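PDB 5XEI: chromosome partition protein Smc from Pyrococcus yayanosii, which probably drives chromosome condensation and partitioning, as an ATP-hydrolysing, DNA-binding homodimer whose head domains are joined to a hinge by long coiled coils. Local coordinates for residues Leu220-Leu231 with Leu301-Ile312. Sequence-based numbering, arbitrary orientation.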
ATOM      1  N   LEU A 220      -3.825 -63.007 -15.314  1.00 53.99           N
ATOM      2  CA  LEU A 220      -3.407 -64.318 -14.837  1.00 56.96           C
ATOM      3  C   LEU A 220      -4.540 -65.019 -14.103  1.00 54.89           C
ATOM      4  O   LEU A 220      -4.759 -66.218 -14.282  1.00 55.67           O
ATOM      5  CB  LEU A 220      -2.196 -64.169 -13.915  1.00 56.62           C
ATOM      6  CG  LEU A 220      -0.802 -64.264 -14.532  1.00 59.56           C
ATOM      7  CD1 LEU A 220       0.294 -63.960 -13.516  1.00 60.33           C
ATOM      8  CD2 LEU A 220      -0.612 -65.639 -15.132  1.00 74.04           C
ATOM      9  N   LYS A 221      -5.253 -64.283 -13.257  1.00 58.16           N
ATOM     10  CA  LYS A 221      -6.408 -64.829 -12.554  1.00 49.94           C
ATOM     11  C   LYS A 221      -7.400 -65.441 -13.531  1.00 51.21           C
ATOM     12  O   LYS A 221      -7.912 -66.545 -13.306  1.00 55.79           O
ATOM     13  CB  LYS A 221      -7.056 -63.709 -11.735  1.00 48.23           C
ATOM     14  CG  LYS A 221      -7.589 -64.084 -10.403  1.00 49.63           C
ATOM     15  CD  LYS A 221      -6.497 -64.419  -9.394  1.00 51.74           C
ATOM     16  CE  LYS A 221      -7.135 -64.980  -8.120  1.00 52.70           C
ATOM     17  NZ  LYS A 221      -6.275 -66.009  -7.445  1.00 61.81           N
ATOM     18  N   GLU A 222      -7.633 -64.773 -14.659  1.00 53.20           N
ATOM     19  CA  GLU A 222      -8.670 -65.219 -15.576  1.00 57.98           C
ATOM     20  C   GLU A 222      -8.217 -66.413 -16.398  1.00 62.74           C
ATOM     21  O   GLU A 222      -8.968 -67.379 -16.574  1.00 66.73           O
ATOM     22  CB  GLU A 222      -9.075 -64.085 -16.494  1.00 61.83           C
ATOM     23  CG  GLU A 222      -9.768 -63.016 -15.764  1.00 70.13           C
ATOM     24  CD  GLU A 222     -10.996 -62.571 -16.507  1.00 78.25           C
ATOM     25  OE1 GLU A 222     -10.962 -62.566 -17.766  1.00 83.85           O
ATOM     26  OE2 GLU A 222     -12.014 -62.294 -15.828  1.00 78.83           O
ATOM     27  N   ARG A 223      -7.004 -66.357 -16.942  1.00 51.85           N
ATOM     28  CA  ARG A 223      -6.511 -67.536 -17.639  1.00 59.98           C
ATOM     29  C   ARG A 223      -6.463 -68.728 -16.691  1.00 63.90           C
ATOM     30  O   ARG A 223      -6.938 -69.820 -17.031  1.00 60.30           O
ATOM     31  CB  ARG A 223      -5.153 -67.247 -18.292  1.00 65.35           C
ATOM     32  CG  ARG A 223      -5.261 -66.477 -19.627  1.00 69.02           C
ATOM     33  CD  ARG A 223      -5.709 -67.332 -20.869  1.00 82.33           C
ATOM     34  NE  ARG A 223      -6.948 -68.105 -20.699  1.00 86.16           N
ATOM     35  CZ  ARG A 223      -7.414 -69.032 -21.550  1.00 89.52           C
ATOM     36  NH1 ARG A 223      -6.778 -69.292 -22.698  1.00101.08           N
ATOM     37  NH2 ARG A 223      -8.559 -69.679 -21.271  1.00 81.76           N
ATOM     38  N   LEU A 224      -5.999 -68.512 -15.457  1.00 56.68           N
ATOM     39  CA  LEU A 224      -5.971 -69.599 -14.487  1.00 54.69           C
ATOM     40  C   LEU A 224      -7.349 -70.228 -14.291  1.00 57.94           C
ATOM     41  O   LEU A 224      -7.447 -71.436 -14.056  1.00 51.23           O
ATOM     42  CB  LEU A 224      -5.415 -69.102 -13.149  1.00 51.93           C
ATOM     43  CG  LEU A 224      -5.414 -70.127 -12.014  1.00 51.10           C
ATOM     44  CD1 LEU A 224      -4.560 -71.327 -12.379  1.00 53.31           C
ATOM     45  CD2 LEU A 224      -4.940 -69.490 -10.718  1.00 53.59           C
ATOM     46  N   GLU A 225      -8.428 -69.455 -14.404  1.00 56.38           N
ATOM     47  CA  GLU A 225      -9.706 -70.080 -14.097  1.00 53.01           C
ATOM     48  C   GLU A 225     -10.296 -70.827 -15.282  1.00 60.49           C
ATOM     49  O   GLU A 225     -10.900 -71.888 -15.097  1.00 58.87           O
ATOM     50  CB  GLU A 225     -10.715 -69.058 -13.570  1.00 45.26           C
ATOM     51  CG  GLU A 225     -11.824 -69.689 -12.678  1.00 52.37           C
ATOM     52  CD  GLU A 225     -11.310 -70.329 -11.349  1.00 57.37           C
ATOM     53  OE1 GLU A 225     -12.148 -70.739 -10.505  1.00 61.07           O
ATOM     54  OE2 GLU A 225     -10.080 -70.436 -11.131  1.00 63.40           O
ATOM     55  N   ARG A 226     -10.134 -70.316 -16.499  1.00 60.66           N
ATOM     56  CA  ARG A 226     -10.579 -71.078 -17.658  1.00 63.60           C
ATOM     57  C   ARG A 226      -9.806 -72.397 -17.763  1.00 66.76           C
ATOM     58  O   ARG A 226     -10.393 -73.468 -17.961  1.00 63.48           O
ATOM     59  CB  ARG A 226     -10.428 -70.223 -18.915  1.00 62.89           C
ATOM     60  CG  ARG A 226     -10.853 -68.728 -18.808  1.00 75.61           C
ATOM     61  CD  ARG A 226     -11.030 -68.121 -20.249  1.00 75.03           C
ATOM     62  NE  ARG A 226     -11.122 -66.643 -20.356  1.00 78.43           N
ATOM     63  CZ  ARG A 226     -10.106 -65.782 -20.197  1.00 80.74           C
ATOM     64  NH1 ARG A 226      -8.914 -66.249 -19.881  1.00 85.29           N
ATOM     65  NH2 ARG A 226     -10.269 -64.454 -20.330  1.00 80.42           N
ATOM     66  N   ALA A 227      -8.487 -72.344 -17.555  1.00 63.42           N
ATOM     67  CA  ALA A 227      -7.690 -73.562 -17.458  1.00 56.24           C
ATOM     68  C   ALA A 227      -8.223 -74.513 -16.393  1.00 59.49           C
ATOM     69  O   ALA A 227      -8.165 -75.737 -16.557  1.00 65.70           O
ATOM     70  CB  ALA A 227      -6.233 -73.207 -17.170  1.00 49.71           C
ATOM     71  N   ARG A 228      -8.736 -73.982 -15.287  1.00 57.96           N
ATOM     72  CA  ARG A 228      -9.303 -74.874 -14.281  1.00 59.73           C
ATOM     73  C   ARG A 228     -10.576 -75.533 -14.793  1.00 65.13           C
ATOM     74  O   ARG A 228     -10.830 -76.712 -14.516  1.00 62.95           O
ATOM     75  CB  ARG A 228      -9.574 -74.118 -12.986  1.00 50.91           C
ATOM     76  CG  ARG A 228      -8.335 -73.898 -12.184  1.00 50.47           C
ATOM     77  CD  ARG A 228      -8.623 -73.100 -10.941  1.00 54.36           C
ATOM     78  NE  ARG A 228      -7.395 -72.885 -10.195  1.00 58.63           N
ATOM     79  CZ  ARG A 228      -7.261 -72.000  -9.221  1.00 58.58           C
ATOM     80  NH1 ARG A 228      -8.292 -71.229  -8.878  1.00 57.33           N
ATOM     81  NH2 ARG A 228      -6.090 -71.884  -8.606  1.00 61.69           N
ATOM     82  N   VAL A 229     -11.385 -74.794 -15.550  1.00 64.78           N
ATOM     83  CA  VAL A 229     -12.585 -75.400 -16.110  1.00 72.13           C
ATOM     84  C   VAL A 229     -12.207 -76.407 -17.196  1.00 76.45           C
ATOM     85  O   VAL A 229     -12.823 -77.479 -17.306  1.00 72.31           O
ATOM     86  CB  VAL A 229     -13.545 -74.310 -16.627  1.00 69.83           C
ATOM     87  CG1 VAL A 229     -14.790 -74.934 -17.177  1.00 76.36           C
ATOM     88  CG2 VAL A 229     -13.920 -73.348 -15.508  1.00 66.68           C
ATOM     89  N   ALA A 230     -11.168 -76.094 -17.981  1.00 75.34           N
ATOM     90  CA  ALA A 230     -10.696 -76.992 -19.033  1.00 68.41           C
ATOM     91  C   ALA A 230     -10.225 -78.319 -18.458  1.00 73.74           C
ATOM     92  O   ALA A 230     -10.743 -79.381 -18.819  1.00 79.77           O
ATOM     93  CB  ALA A 230      -9.567 -76.334 -19.824  1.00 60.49           C
ATOM     94  N   LEU A 231      -9.229 -78.279 -17.561  1.00 74.67           N
ATOM     95  CA  LEU A 231      -8.748 -79.506 -16.929  1.00 75.38           C
ATOM     96  C   LEU A 231      -9.902 -80.326 -16.383  1.00 82.45           C
ATOM     97  O   LEU A 231      -9.821 -81.556 -16.310  1.00 90.18           O
ATOM     98  CB  LEU A 231      -7.762 -79.184 -15.802  1.00 72.26           C
ATOM     99  CG  LEU A 231      -7.606 -80.221 -14.679  1.00 72.97           C
ATOM    100  CD1 LEU A 231      -6.889 -81.454 -15.181  1.00 85.25           C
ATOM    101  CD2 LEU A 231      -6.882 -79.673 -13.481  1.00 68.88           C
ATOM    102  N   LEU A 301      -2.201 -79.530 -18.776  1.00 84.00           N
ATOM    103  CA  LEU A 301      -3.033 -78.535 -18.116  1.00 77.94           C
ATOM    104  C   LEU A 301      -2.668 -78.394 -16.643  1.00 76.21           C
ATOM    105  O   LEU A 301      -2.726 -77.292 -16.093  1.00 78.87           O
ATOM    106  CB  LEU A 301      -4.501 -78.906 -18.281  1.00 77.12           C
ATOM    107  CG  LEU A 301      -5.015 -78.578 -19.674  1.00 73.97           C
ATOM    108  CD1 LEU A 301      -6.481 -78.885 -19.766  1.00 68.08           C
ATOM    109  CD2 LEU A 301      -4.747 -77.106 -19.970  1.00 75.45           C
ATOM    110  N   ARG A 302      -2.289 -79.487 -15.982  1.00 75.58           N
ATOM    111  CA  ARG A 302      -1.927 -79.375 -14.574  1.00 73.19           C
ATOM    112  C   ARG A 302      -0.556 -78.733 -14.405  1.00 78.45           C
ATOM    113  O   ARG A 302      -0.337 -77.975 -13.454  1.00 83.24           O
ATOM    114  CB  ARG A 302      -1.975 -80.742 -13.896  1.00 74.99           C
ATOM    115  CG  ARG A 302      -3.203 -81.539 -14.265  1.00 79.16           C
ATOM    116  CD  ARG A 302      -3.601 -82.539 -13.192  1.00 95.14           C
ATOM    117  NE  ARG A 302      -2.573 -83.551 -12.956  1.00107.75           N
ATOM    118  CZ  ARG A 302      -2.696 -84.552 -12.089  1.00108.38           C
ATOM    119  NH1 ARG A 302      -3.816 -84.685 -11.388  1.00106.78           N
ATOM    120  NH2 ARG A 302      -1.705 -85.426 -11.931  1.00107.56           N
ATOM    121  N   LYS A 303       0.383 -79.012 -15.317  1.00 79.69           N
ATOM    122  CA  LYS A 303       1.672 -78.330 -15.252  1.00 73.95           C
ATOM    123  C   LYS A 303       1.505 -76.844 -15.525  1.00 77.79           C
ATOM    124  O   LYS A 303       2.146 -76.011 -14.870  1.00 79.16           O
ATOM    125  CB  LYS A 303       2.658 -78.944 -16.239  1.00 72.59           C
ATOM    126  N   GLU A 304       0.622 -76.502 -16.470  1.00 76.06           N
ATOM    127  CA  GLU A 304       0.387 -75.108 -16.833  1.00 75.92           C
ATOM    128  C   GLU A 304      -0.403 -74.367 -15.758  1.00 75.66           C
ATOM    129  O   GLU A 304      -0.222 -73.158 -15.556  1.00 70.11           O
ATOM    130  CB  GLU A 304      -0.348 -75.060 -18.162  1.00 73.14           C
ATOM    131  CG  GLU A 304      -0.804 -73.695 -18.559  1.00 76.30           C
ATOM    132  CD  GLU A 304      -1.641 -73.747 -19.807  1.00 88.48           C
ATOM    133  OE1 GLU A 304      -1.922 -74.884 -20.276  1.00 87.06           O
ATOM    134  OE2 GLU A 304      -2.016 -72.663 -20.309  1.00 87.66           O
ATOM    135  N   ILE A 305      -1.300 -75.068 -15.071  1.00 73.46           N
ATOM    136  CA  ILE A 305      -1.969 -74.469 -13.927  1.00 67.91           C
ATOM    137  C   ILE A 305      -0.966 -74.241 -12.803  1.00 69.41           C
ATOM    138  O   ILE A 305      -0.894 -73.148 -12.227  1.00 68.19           O
ATOM    139  CB  ILE A 305      -3.160 -75.347 -13.496  1.00 59.76           C
ATOM    140  CG1 ILE A 305      -4.345 -75.097 -14.445  1.00 63.31           C
ATOM    141  CG2 ILE A 305      -3.552 -75.094 -12.050  1.00 53.51           C
ATOM    142  CD1 ILE A 305      -5.525 -76.057 -14.298  1.00 58.37           C
ATOM    143  N   GLU A 306      -0.135 -75.246 -12.519  1.00 68.59           N
ATOM    144  CA  GLU A 306       0.897 -75.088 -11.502  1.00 72.53           C
ATOM    145  C   GLU A 306       1.759 -73.862 -11.790  1.00 73.42           C
ATOM    146  O   GLU A 306       2.138 -73.124 -10.871  1.00 66.55           O
ATOM    147  CB  GLU A 306       1.754 -76.356 -11.429  1.00 73.66           C
ATOM    148  CG  GLU A 306       2.770 -76.363 -10.291  1.00 78.19           C
ATOM    149  CD  GLU A 306       3.887 -77.390 -10.486  1.00 82.03           C
ATOM    150  OE1 GLU A 306       3.763 -78.532  -9.987  1.00 88.95           O
ATOM    151  OE2 GLU A 306       4.900 -77.055 -11.137  1.00 80.58           O
ATOM    152  N   ASP A 307       2.055 -73.618 -13.068  1.00 74.64           N
ATOM    153  CA  ASP A 307       2.847 -72.452 -13.446  1.00 71.30           C
ATOM    154  C   ASP A 307       2.072 -71.165 -13.192  1.00 72.34           C
ATOM    155  O   ASP A 307       2.537 -70.271 -12.471  1.00 70.43           O
ATOM    156  CB  ASP A 307       3.268 -72.556 -14.914  1.00 66.66           C
ATOM    157  N   MET A 308       0.882 -71.054 -13.784  1.00 71.64           N
ATOM    158  CA  MET A 308       0.072 -69.852 -13.619  1.00 62.64           C
ATOM    159  C   MET A 308      -0.128 -69.529 -12.148  1.00 59.56           C
ATOM    160  O   MET A 308      -0.043 -68.367 -11.742  1.00 59.77           O
ATOM    161  CB  MET A 308      -1.263 -70.047 -14.322  1.00 60.69           C
ATOM    162  CG  MET A 308      -1.878 -68.780 -14.849  1.00 64.23           C
ATOM    163  SD  MET A 308      -2.716 -69.073 -16.427  1.00 72.35           S
ATOM    164  CE  MET A 308      -3.381 -70.716 -16.143  1.00 63.49           C
ATOM    165  N   GLU A 309      -0.348 -70.554 -11.325  1.00 65.26           N
ATOM    166  CA  GLU A 309      -0.416 -70.342  -9.885  1.00 63.89           C
ATOM    167  C   GLU A 309       0.907 -69.848  -9.319  1.00 68.43           C
ATOM    168  O   GLU A 309       0.930 -69.208  -8.261  1.00 67.97           O
ATOM    169  CB  GLU A 309      -0.806 -71.630  -9.179  1.00 64.54           C
ATOM    170  CG  GLU A 309      -2.171 -72.160  -9.529  1.00 68.40           C
ATOM    171  CD  GLU A 309      -2.543 -73.341  -8.647  1.00 70.40           C
ATOM    172  OE1 GLU A 309      -2.716 -73.133  -7.430  1.00 79.33           O
ATOM    173  OE2 GLU A 309      -2.638 -74.476  -9.152  1.00 70.57           O
ATOM    174  N   ALA A 310       2.019 -70.151  -9.984  1.00 70.85           N
ATOM    175  CA  ALA A 310       3.300 -69.697  -9.462  1.00 64.78           C
ATOM    176  C   ALA A 310       3.538 -68.224  -9.778  1.00 68.25           C
ATOM    177  O   ALA A 310       3.940 -67.460  -8.894  1.00 69.95           O
ATOM    178  CB  ALA A 310       4.430 -70.567 -10.010  1.00 61.80           C
ATOM    179  N   GLU A 311       3.294 -67.790 -11.015  1.00 61.30           N
ATOM    180  CA  GLU A 311       3.565 -66.393 -11.312  1.00 63.12           C
ATOM    181  C   GLU A 311       2.523 -65.462 -10.724  1.00 67.72           C
ATOM    182  O   GLU A 311       2.783 -64.259 -10.597  1.00 68.16           O
ATOM    183  CB  GLU A 311       3.688 -66.164 -12.811  1.00 67.30           C
ATOM    184  CG  GLU A 311       2.703 -66.928 -13.639  1.00 73.92           C
ATOM    185  CD  GLU A 311       3.243 -67.172 -15.031  1.00 79.56           C
ATOM    186  OE1 GLU A 311       3.654 -66.180 -15.686  1.00 81.26           O
ATOM    187  OE2 GLU A 311       3.277 -68.354 -15.450  1.00 76.70           O
ATOM    188  N   ILE A 312       1.362 -65.983 -10.338  1.00 63.04           N
ATOM    189  CA  ILE A 312       0.524 -65.191  -9.453  1.00 58.49           C
ATOM    190  C   ILE A 312       1.227 -65.010  -8.118  1.00 60.95           C
ATOM    191  O   ILE A 312       1.228 -63.913  -7.554  1.00 66.64           O
ATOM    192  CB  ILE A 312      -0.872 -65.818  -9.302  1.00 55.00           C
ATOM    193  CG1 ILE A 312      -1.637 -65.690 -10.617  1.00 61.22           C
ATOM    194  CG2 ILE A 312      -1.655 -65.137  -8.195  1.00 48.36           C
ATOM    195  CD1 ILE A 312      -3.108 -66.031 -10.499  1.00 56.42           C
TER
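Leu220 and Met308 lie alongside each other, pointing opposite ways, with Leu220 CD2 against Met308 CG, where two antiparallel helices pack at 157° in the coiled-coil arm, probably at its joint, the axes of the two segments 9.7 Å apart at closest approach. Leu220 has the largest share of the buried surface; its CB rests on Ile312 CG1, 3.7 Å away, while its CD1 touches CG of Glu311, the two side chains crossing at about a right angle. Met308 is a knob among Leu220, Arg223, Leu224 and Ala227: CG stands anti to the backbone N (chi1 -150°), and bends at chi2 and chi3 lay SD and CE along the backbone of Leu224. From the other helix, Leu224 fills the hole formed by Ile305, Met308, Glu309 and Ile312. Ile305 answers as a third knob, its CD1 against Ala227 O and Leu231 CD2. Toward solvent, extended Arg228 lays the border of one guanidinium face over Leu224 CD2, gives NH1 to Glu225 OE2 (3.0 Å), and makes a long salt bridge from NH2 to Glu309 OE1 (3.8 Å). Cutting Arg228 back to an alanine would probably leave both carboxylates without their shared cation and Leu224 CD2 less covered. Cohesion is thus chiefly apolar, interlocking knobs-into-holes, with charge pairing confined to the margin.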